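PDB 6TME: pollen-specific leucine-rich repeat extensin-like protein 1 from Arabidopsis thaliana, which probably acts in the pollen-tube cell wall, binding signalling peptides of the RALF family through its leucine-rich repeats, as its relatives do. Local coordinates for residues K234-I239 with N258-F263; D190-N195 with S210-V215; L99-I104 with H122-R127. All blocks are in the same frame, centred on the assembly; numbering follows the deposited sequence.

In the fold
Interactions 1 and 2 are buried steps in the same run of parallel strands of the leucine-rich repeat solenoid: 191-193 pairs with 214-216 in interaction 2, and 238-240 with 262-264 in interaction 1. They touch where strands 214-216 and 238-240 lie side by side, N235 and N237 probably hydrogen-bonding to T211 and S213. Interaction 3 is partly buried, its centre about 21 Å from that of interaction 2 and about 29 Å from that of interaction 1. There, asparagine and arginine side chains add to backbone bonds between loops, whereas the strand contacts rest mainly on backbone bonds and apolar packing, with one aspartate-serine bond in interaction 2. All three reach a second protein chain.

Interaction 1 of 3, residues K234-I239 with N258-F263; sequences KNLNEI and NNVTVF. With NAG (2-acetamido-2-deoxy-beta-D-glucopyranose), chain G.
N237 and V260 to F263 meet where two successive leucine-rich repeats enter the parallel strands of the solenoid, E238 pairing with V262 and I239 with F263. N237 O is shared by two backbone donors: T261 N reaches it at 2.6 Å and V262 N at 3.2 Å, both lying in the carbonyl plane. One strand step on, I239 N answers to V262 O at 3.1 Å.

Carbon groups meet on both faces of the strand pair. On the side of I239 and F263, methyl CG2 of I239 rests 3.4 Å from CD2 of the F263 ring; the ring is carried there with its CG anti to the backbone N (chi1 -168°), and the two side chains point the same way. Before the strands, L236 and V260 also lie alongside, L236 CD2 being 3.9 Å from V260 CG2. Branched and aromatic residues suit these places because they pack between turns without needing polar partners. On the other side E238 lays its CG 3.8 Å from CB of V262, and a water reaches its OE2.

Towards the loops, another water donates to L236 O and accepts from N259 N, bridging the two backbones. N259 belongs to an N-V-T glycosylation sequon, and its ND2 is bonded covalently to C1 of an N-acetylglucosamine, whose N2 makes a weak hydrogen bond to N258 OD1. The sugar's acetamido methyl lies against the backbone of K234 and N235 in the preceding turn.

The chemistry thus changes from a sugar and a water at the loops to backbone bonds at the strands: the register rests on main-chain groups, while the E238 carboxylate, turned off the V262 pair, bonds through OE1 to the backbone of the second protein chain.

Interaction 2 of 3, residues D190-N195 with S210-V215; sequences DAIFLN and STASVV. With SO4 (sulfate ion), chain N.
D190 and S213 provide the polar link between side chains here: S213 OG donates to D190 OD1 at 2.7 Å, meeting it from above the carboxylate plane. The other oxygen, OD2, is bound by the backbone and an aromatic side chain of the second protein chain. An alanine here would probably leave the S213 hydroxyl without this acceptor and cost the partner chain its anchor on OD2.

Among the backbone bonds, S213 N gives its hydrogen to D190 O at 2.8 Å, V214 N reaches the same oxygen only weakly, and I192 N donates to V214 O at 3.0 Å. A191 pairs with V214 and I192 with V215, in parallel.

Apolar contacts gather on V214. Its CG1, in the crowded position between backbone N and carbonyl carbon (chi1 56°), sits 3.6 Å from A191 CB and 3.7 Å from F193 CZ; the small A191 leaves room for this branch. On the opposite face I192 CD1 reaches A212 CB at 4.0 Å. A sulfate, probably from the crystallisation liquor, accepts from T211 OG1.

Two short parallel strands entered through such loops are the ordinary step between adjacent turns of a leucine-rich repeat solenoid.

Interaction 3 of 3, residues L99-I104 with H122-R127; sequences LNHADI and HVNSNR
L99 to I104 and H122 to R127 form a loop-to-loop contact between successive turns of the leucine-rich repeat solenoid, where strands 92-98 and 120-122 run out into loops. L99 N to H122 O, 2.8 Å, opens a set of four backbone bonds; H101 N to N124 O at 2.6 Å, D103 N to S125 O and R127 N to I104 O follow. Side chains add much of the rest.

N126 occupies the asparagine position of its repeat and spends its whole amide on backbone. ND2 sends one N-H to L99 O at 2.9 Å and the other to V123 O in its own turn, both lying in the amide plane; OD1 receives I104 N at 2.8 Å on a lone pair. A102 N reaches L99 O from the opposite face of that carbonyl, closing the type II turn from L99 to A102. An amide suits the place because it both donates and accepts within one flat group. N100 contributes from the other loop: OD1 accepts N124 N at 2.7 Å, and ND2 bonds an aromatic side chain of the second protein chain.

The far end is charged. R127, bent at chi3 (-56°), grips D103 O side-on, with NH2 at 2.7 Å and NE at 2.9 Å. The carboxylate of D103 stacks over one guanidinium face, the planes 18° apart; its OD1 is 3.3 Å from NE but well out of the plane, so charge alone joins them. R127 NH2 also bonds S60 OG.

An aromatic ring of the second protein chain stacks on H122, whose NE2 bonds E144. N150 repeats the N126 bond one turn on, to V123 O, the asparagine ladder of leucine-rich repeats. L99 and V123 pack on W54 of helix 43-56, and I104 and V123 on F128 of strand 127-130.

Interaction 1 of 3, residues K234-I239 with N258-F263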
loop_
_atom_site.group_PDB
_atom_site.type_symbol
_atom_site.label_atom_id
_atom_site.label_comp_id
_atom_site.label_asym_id
_atom_site.label_seq_id
_atom_site.Cartn_x
_atom_site.Cartn_y
_atom_site.Cartn_z
ATOM N N LYS A 234 14.762 4.249 -3.369
ATOM C CA LYS A 234 14.993 5.380 -2.493
ATOM C C LYS A 234 13.702 5.727 -1.763
ATOM O O LYS A 234 12.588 5.374 -2.196
ATOM C CB LYS A 234 15.511 6.579 -3.288
ATOM C CG LYS A 234 15.956 6.236 -4.698
ATOM N N ASN A 235 13.861 6.405 -0.627
ATOM C CA ASN A 235 12.759 6.903 0.183
ATOM C C ASN A 235 11.954 5.797 0.856
ATOM O O ASN A 235 10.995 6.111 1.569
ATOM C CB ASN A 235 11.784 7.763 -0.635
ATOM C CG ASN A 235 12.488 8.806 -1.469
ATOM O OD1 ASN A 235 13.530 9.335 -1.078
ATOM N ND2 ASN A 235 11.920 9.108 -2.636
ATOM N N LEU A 236 12.299 4.522 0.660
ATOM C CA LEU A 236 11.430 3.447 1.127
ATOM C C LEU A 236 11.454 3.347 2.655
ATOM O O LEU A 236 12.524 3.175 3.250
ATOM C CB LEU A 236 11.853 2.130 0.504
ATOM C CG LEU A 236 10.977 0.959 0.943
ATOM C CD1 LEU A 236 9.572 1.180 0.377
ATOM C CD2 LEU A 236 11.547 -0.331 0.427
ATOM N N ASN A 237 10.269 3.429 3.287
ATOM C CA ASN A 237 10.121 3.218 4.731
ATOM C C ASN A 237 9.412 1.928 5.108
ATOM O O ASN A 237 9.743 1.341 6.151
ATOM C CB ASN A 237 9.355 4.374 5.384
ATOM C CG ASN A 237 10.155 5.654 5.412
ATOM O OD1 ASN A 237 11.383 5.640 5.554
ATOM N ND2 ASN A 237 9.467 6.775 5.254
ATOM N N GLU A 238 8.428 1.491 4.310
ATOM C CA GLU A 238 7.537 0.378 4.656
ATOM C C GLU A 238 7.217 -0.420 3.404
ATOM O O GLU A 238 6.741 0.143 2.414
ATOM C CB GLU A 238 6.238 0.873 5.319
ATOM C CG GLU A 238 6.465 1.743 6.549
ATOM C CD GLU A 238 5.204 2.353 7.168
ATOM O OE1 GLU A 238 4.073 1.857 6.927
ATOM O OE2 GLU A 238 5.368 3.353 7.909
ATOM N N ILE A 239 7.483 -1.724 3.439
ATOM C CA ILE A 239 7.162 -2.618 2.330
ATOM C C ILE A 239 6.534 -3.882 2.903
ATOM O O ILE A 239 7.052 -4.469 3.856
ATOM C CB ILE A 239 8.396 -2.939 1.461
ATOM C CG1 ILE A 239 7.970 -3.656 0.174
ATOM C CG2 ILE A 239 9.467 -3.754 2.228
ATOM C CD1 ILE A 239 8.740 -3.195 -1.051
ATOM N N ASN A 258 18.356 1.208 4.243
ATOM C CA ASN A 258 18.692 1.697 5.576
ATOM C C ASN A 258 17.649 2.647 6.164
ATOM O O ASN A 258 17.742 2.969 7.353
ATOM C CB ASN A 258 20.067 2.371 5.555
ATOM C CG ASN A 258 20.165 3.438 4.499
ATOM O OD1 ASN A 258 19.292 3.549 3.642
ATOM N ND2 ASN A 258 21.220 4.238 4.552
ATOM N N ASN A 259 16.652 3.083 5.403
ATOM C CA ASN A 259 15.569 3.887 5.974
ATOM C C ASN A 259 14.295 3.091 6.231
ATOM O O ASN A 259 13.297 3.675 6.656
ATOM C CB ASN A 259 15.253 5.094 5.075
ATOM C CG ASN A 259 16.361 6.149 5.113
ATOM O OD1 ASN A 259 16.928 6.434 6.170
ATOM N ND2 ASN A 259 16.673 6.723 3.957
ATOM N N VAL A 260 14.310 1.777 6.014
ATOM C CA VAL A 260 13.122 0.950 6.217
ATOM C C VAL A 260 12.803 0.824 7.705
ATOM O O VAL A 260 13.681 0.537 8.522
ATOM C CB VAL A 260 13.337 -0.427 5.572
ATOM C CG1 VAL A 260 12.501 -1.488 6.260
ATOM C CG2 VAL A 260 13.002 -0.360 4.084
ATOM N N THR A 261 11.534 1.024 8.064
ATOM C CA THR A 261 11.057 0.743 9.412
ATOM C C THR A 261 10.194 -0.507 9.509
ATOM O O THR A 261 10.010 -1.037 10.616
ATOM C CB THR A 261 10.223 1.917 9.952
ATOM O OG1 THR A 261 9.097 2.147 9.090
ATOM C CG2 THR A 261 11.066 3.170 10.055
ATOM N N VAL A 262 9.624 -0.955 8.392
ATOM C CA VAL A 262 8.673 -2.051 8.370
ATOM C C VAL A 262 9.050 -2.912 7.182
ATOM O O VAL A 262 8.914 -2.476 6.031
ATOM C CB VAL A 262 7.211 -1.593 8.231
ATOM C CG1 VAL A 262 6.326 -2.832 8.068
ATOM C CG2 VAL A 262 6.755 -0.751 9.419
ATOM N N PHE A 263 9.497 -4.131 7.447
ATOM C CA PHE A 263 9.781 -5.098 6.393
ATOM C C PHE A 263 9.065 -6.395 6.756
ATOM O O PHE A 263 9.497 -7.128 7.653
ATOM C CB PHE A 263 11.290 -5.320 6.210
ATOM C CG PHE A 263 11.614 -6.091 4.956
ATOM C CD1 PHE A 263 11.499 -7.467 4.931
ATOM C CD2 PHE A 263 11.950 -5.432 3.790
ATOM C CE1 PHE A 263 11.746 -8.170 3.770
ATOM C CE2 PHE A 263 12.190 -6.132 2.623
ATOM C CZ PHE A 263 12.094 -7.497 2.613
HETATM C C1 NAG G . 17.724 7.700 3.809
HETATM C C2 NAG G . 18.286 7.588 2.399
HETATM C C3 NAG G . 19.505 8.485 2.255
HETATM C C4 NAG G . 19.138 9.917 2.621
HETATM C C5 NAG G . 18.474 9.977 3.999
HETATM C C6 NAG G . 17.920 11.346 4.318
HETATM C C7 NAG G . 17.883 5.479 1.207
HETATM C C8 NAG G . 16.713 6.175 0.581
HETATM N N2 NAG G . 18.608 6.210 2.066
HETATM O O4 NAG G . 20.303 10.733 2.620
HETATM O O5 NAG G . 17.368 9.059 4.075
HETATM O O6 NAG G . 16.847 11.265 5.245
HETATM O O7 NAG G . 18.162 4.311 0.941
HETATM O O HOH W 1 15.116 2.657 2.966
HETATM O O HOH W 2 7.330 5.111 9.265
#

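Interaction 2 of 3, residues D190-N195 with S210-V215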
loop_
_atom_site.group_PDB
_atom_site.type_symbol
_atom_site.label_atom_id
_atom_site.label_comp_id
_atom_site.label_asym_id
_atom_site.label_seq_id
_atom_site.Cartn_x
_atom_site.Cartn_y
_atom_site.Cartn_z
ATOM N N ASP A 190 4.595 8.439 -4.236
ATOM C CA ASP A 190 5.035 8.342 -2.853
ATOM C C ASP A 190 4.449 7.119 -2.166
ATOM O O ASP A 190 5.051 6.593 -1.229
ATOM C CB ASP A 190 4.642 9.618 -2.091
ATOM C CG ASP A 190 4.738 9.462 -0.570
ATOM O OD1 ASP A 190 5.866 9.288 -0.041
ATOM O OD2 ASP A 190 3.679 9.520 0.101
ATOM N N ALA A 191 3.301 6.637 -2.632
ATOM C CA ALA A 191 2.584 5.579 -1.935
ATOM C C ALA A 191 1.845 4.732 -2.959
ATOM O O ALA A 191 1.121 5.271 -3.804
ATOM C CB ALA A 191 1.596 6.152 -0.912
ATOM N N ILE A 192 2.038 3.417 -2.882
ATOM C CA ILE A 192 1.444 2.446 -3.795
ATOM C C ILE A 192 0.832 1.346 -2.928
ATOM O O ILE A 192 1.560 0.554 -2.311
ATOM C CB ILE A 192 2.478 1.865 -4.779
ATOM C CG1 ILE A 192 3.315 2.977 -5.407
ATOM C CG2 ILE A 192 1.811 1.034 -5.879
ATOM C CD1 ILE A 192 4.567 2.502 -6.126
ATOM N N PHE A 193 -0.497 1.302 -2.858
ATOM C CA PHE A 193 -1.208 0.263 -2.119
ATOM C C PHE A 193 -1.862 -0.670 -3.131
ATOM O O PHE A 193 -2.753 -0.254 -3.875
ATOM C CB PHE A 193 -2.238 0.872 -1.163
ATOM C CG PHE A 193 -1.628 1.784 -0.127
ATOM C CD1 PHE A 193 -0.998 1.262 0.981
ATOM C CD2 PHE A 193 -1.660 3.174 -0.284
ATOM C CE1 PHE A 193 -0.423 2.095 1.944
ATOM C CE2 PHE A 193 -1.080 4.017 0.663
ATOM C CZ PHE A 193 -0.464 3.474 1.785
ATOM N N LEU A 194 -1.404 -1.919 -3.174
ATOM C CA LEU A 194 -1.955 -2.925 -4.075
ATOM C C LEU A 194 -2.587 -4.086 -3.329
ATOM O O LEU A 194 -3.190 -4.948 -3.966
ATOM C CB LEU A 194 -0.869 -3.475 -5.008
ATOM C CG LEU A 194 0.068 -2.466 -5.656
ATOM C CD1 LEU A 194 1.303 -3.202 -6.146
ATOM C CD2 LEU A 194 -0.635 -1.723 -6.808
ATOM N N ASN A 195 -2.487 -4.114 -2.003
ATOM C CA ASN A 195 -2.759 -5.323 -1.249
ATOM C C ASN A 195 -4.210 -5.750 -1.415
ATOM O O ASN A 195 -5.088 -4.951 -1.769
ATOM C CB ASN A 195 -2.421 -5.133 0.236
ATOM C CG ASN A 195 -3.194 -3.970 0.887
ATOM O OD1 ASN A 195 -2.842 -2.794 0.742
ATOM N ND2 ASN A 195 -4.256 -4.310 1.602
ATOM N N SER A 210 11.408 2.844 -7.969
ATOM C CA SER A 210 10.356 3.561 -7.259
ATOM C C SER A 210 10.945 4.502 -6.217
ATOM O O SER A 210 11.974 4.220 -5.599
ATOM C CB SER A 210 9.367 2.593 -6.599
ATOM O OG SER A 210 9.729 2.272 -5.264
ATOM N N THR A 211 10.298 5.647 -6.072
ATOM C CA THR A 211 10.570 6.642 -5.054
ATOM C C THR A 211 9.565 6.562 -3.918
ATOM O O THR A 211 9.493 7.475 -3.098
ATOM C CB THR A 211 10.530 8.036 -5.679
ATOM O OG1 THR A 211 9.342 8.153 -6.480
ATOM C CG2 THR A 211 11.742 8.243 -6.561
ATOM N N ALA A 212 8.774 5.501 -3.871
ATOM C CA ALA A 212 7.712 5.423 -2.892
ATOM C C ALA A 212 8.274 5.251 -1.491
ATOM O O ALA A 212 9.236 4.506 -1.274
ATOM C CB ALA A 212 6.779 4.267 -3.229
ATOM N N SER A 213 7.653 5.952 -0.535
ATOM C CA SER A 213 7.902 5.726 0.882
ATOM C C SER A 213 7.157 4.508 1.429
ATOM O O SER A 213 7.605 3.936 2.429
ATOM C CB SER A 213 7.539 6.980 1.688
ATOM O OG SER A 213 6.137 7.183 1.704
ATOM N N VAL A 214 6.050 4.087 0.814
ATOM C CA VAL A 214 5.338 2.882 1.247
ATOM C C VAL A 214 4.820 2.142 0.024
ATOM O O VAL A 214 4.228 2.759 -0.874
ATOM C CB VAL A 214 4.171 3.185 2.219
ATOM C CG1 VAL A 214 3.144 4.178 1.624
ATOM C CG2 VAL A 214 3.460 1.894 2.618
ATOM N N VAL A 215 5.044 0.817 -0.014
ATOM C CA VAL A 215 4.511 -0.071 -1.046
ATOM C C VAL A 215 3.925 -1.313 -0.371
ATOM O O VAL A 215 4.614 -1.971 0.415
ATOM C CB VAL A 215 5.591 -0.502 -2.063
ATOM C CG1 VAL A 215 4.945 -1.314 -3.159
ATOM C CG2 VAL A 215 6.375 0.690 -2.641
HETATM S S SO4 N . 7.846 11.383 -4.255
HETATM O O1 SO4 N . 7.797 10.395 -3.185
HETATM O O2 SO4 N . 6.508 11.523 -4.818
HETATM O O3 SO4 N . 8.788 10.946 -5.283
HETATM O O4 SO4 N . 8.269 12.674 -3.715
#

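Interaction 3 of 3, residues L99-I104 with H122-R127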
loop_
_atom_site.group_PDB
_atom_site.type_symbol
_atom_site.label_atom_id
_atom_site.label_comp_id
_atom_site.label_asym_id
_atom_site.label_seq_id
_atom_site.Cartn_x
_atom_site.Cartn_y
_atom_site.Cartn_z
ATOM N N LEU A 99 -16.066 10.876 -1.200
ATOM C CA LEU A 99 -17.220 10.092 -0.786
ATOM C C LEU A 99 -16.812 8.932 0.130
ATOM O O LEU A 99 -17.515 7.919 0.200
ATOM C CB LEU A 99 -17.959 9.564 -2.021
ATOM C CG LEU A 99 -18.445 10.651 -2.994
ATOM C CD1 LEU A 99 -18.974 10.069 -4.340
ATOM C CD2 LEU A 99 -19.509 11.520 -2.306
ATOM N N ASN A 100 -15.676 9.058 0.825
ATOM C CA ASN A 100 -15.197 7.988 1.697
ATOM C C ASN A 100 -16.304 7.504 2.616
ATOM O O ASN A 100 -16.981 8.304 3.265
ATOM C CB ASN A 100 -13.999 8.446 2.537
ATOM C CG ASN A 100 -12.714 8.431 1.769
ATOM O OD1 ASN A 100 -12.653 7.943 0.640
ATOM N ND2 ASN A 100 -11.675 8.979 2.365
ATOM N N HIS A 101 -16.515 6.183 2.614
ATOM C CA HIS A 101 -17.442 5.499 3.514
ATOM C C HIS A 101 -18.912 5.729 3.187
ATOM O O HIS A 101 -19.767 5.448 4.032
ATOM C CB HIS A 101 -17.189 5.892 4.967
ATOM C CG HIS A 101 -15.831 5.509 5.449
ATOM N ND1 HIS A 101 -14.786 6.404 5.516
ATOM C CD2 HIS A 101 -15.334 4.316 5.852
ATOM C CE1 HIS A 101 -13.708 5.785 5.963
ATOM N NE2 HIS A 101 -14.013 4.517 6.172
ATOM N N ALA A 102 -19.247 6.243 1.991
ATOM C CA ALA A 102 -20.663 6.399 1.653
ATOM C C ALA A 102 -21.330 5.094 1.209
ATOM O O ALA A 102 -22.554 5.066 1.076
ATOM C CB ALA A 102 -20.843 7.474 0.578
ATOM N N ASP A 103 -20.575 4.014 0.991
ATOM C CA ASP A 103 -21.148 2.696 0.691
ATOM C C ASP A 103 -22.054 2.703 -0.552
ATOM O O ASP A 103 -23.013 1.929 -0.638
ATOM C CB ASP A 103 -21.905 2.148 1.904
ATOM C CG ASP A 103 -22.176 0.654 1.802
ATOM O OD1 ASP A 103 -21.279 -0.100 1.366
ATOM O OD2 ASP A 103 -23.297 0.230 2.155
ATOM N N ILE A 104 -21.733 3.539 -1.539
ATOM C CA ILE A 104 -22.562 3.712 -2.731
ATOM C C ILE A 104 -22.301 2.580 -3.724
ATOM O O ILE A 104 -21.164 2.359 -4.146
ATOM C CB ILE A 104 -22.288 5.081 -3.381
ATOM C CG1 ILE A 104 -22.665 6.214 -2.426
ATOM C CG2 ILE A 104 -23.040 5.239 -4.681
ATOM C CD1 ILE A 104 -22.058 7.553 -2.819
ATOM N N HIS A 122 -11.276 10.638 -3.514
ATOM C CA HIS A 122 -11.351 9.684 -2.407
ATOM C C HIS A 122 -12.717 9.006 -2.435
ATOM O O HIS A 122 -13.732 9.661 -2.181
ATOM C CB HIS A 122 -11.138 10.379 -1.057
ATOM C CG HIS A 122 -9.815 11.072 -0.919
ATOM N ND1 HIS A 122 -9.539 11.943 0.115
ATOM C CD2 HIS A 122 -8.693 11.028 -1.681
ATOM C CE1 HIS A 122 -8.311 12.416 -0.023
ATOM N NE2 HIS A 122 -7.780 11.883 -1.110
ATOM N N VAL A 123 -12.759 7.706 -2.742
ATOM C CA VAL A 123 -14.015 6.956 -2.657
ATOM C C VAL A 123 -13.813 5.647 -1.896
ATOM O O VAL A 123 -14.443 4.634 -2.213
ATOM C CB VAL A 123 -14.653 6.708 -4.050
ATOM C CG1 VAL A 123 -15.163 8.061 -4.671
ATOM C CG2 VAL A 123 -13.698 6.026 -4.998
ATOM N N ASN A 124 -12.990 5.680 -0.845
ATOM C CA ASN A 124 -12.795 4.503 -0.006
ATOM C C ASN A 124 -14.108 3.988 0.565
ATOM O O ASN A 124 -14.959 4.763 1.017
ATOM C CB ASN A 124 -11.846 4.786 1.153
ATOM C CG ASN A 124 -11.838 3.629 2.193
ATOM O OD1 ASN A 124 -12.683 3.572 3.074
ATOM N ND2 ASN A 124 -10.912 2.691 2.043
ATOM N N SER A 125 -14.245 2.659 0.565
ATOM C CA SER A 125 -15.373 1.956 1.183
ATOM C C SER A 125 -16.703 2.386 0.568
ATOM O O SER A 125 -17.626 2.829 1.253
ATOM C CB SER A 125 -15.388 2.152 2.705
ATOM O OG SER A 125 -14.213 1.602 3.304
ATOM N N ASN A 126 -16.780 2.268 -0.752
ATOM C CA ASN A 126 -18.048 2.315 -1.468
ATOM C C ASN A 126 -18.241 0.973 -2.157
ATOM O O ASN A 126 -17.454 0.042 -1.977
ATOM C CB ASN A 126 -18.085 3.482 -2.453
ATOM C CG ASN A 126 -18.358 4.808 -1.761
ATOM O OD1 ASN A 126 -19.521 5.175 -1.523
ATOM N ND2 ASN A 126 -17.296 5.513 -1.400
ATOM N N ARG A 127 -19.289 0.868 -2.957
ATOM C CA ARG A 127 -19.467 -0.352 -3.732
ATOM C C ARG A 127 -19.457 -0.016 -5.210
ATOM O O ARG A 127 -20.357 -0.417 -5.958
ATOM C CB ARG A 127 -20.755 -1.062 -3.323
ATOM C CG ARG A 127 -20.654 -1.700 -1.937
ATOM C CD ARG A 127 -22.016 -2.090 -1.402
ATOM N NE ARG A 127 -22.888 -0.921 -1.379
ATOM C CZ ARG A 127 -24.204 -0.986 -1.241
ATOM N NH1 ARG A 127 -24.780 -2.172 -1.125
ATOM N NH2 ARG A 127 -24.934 0.130 -1.235
#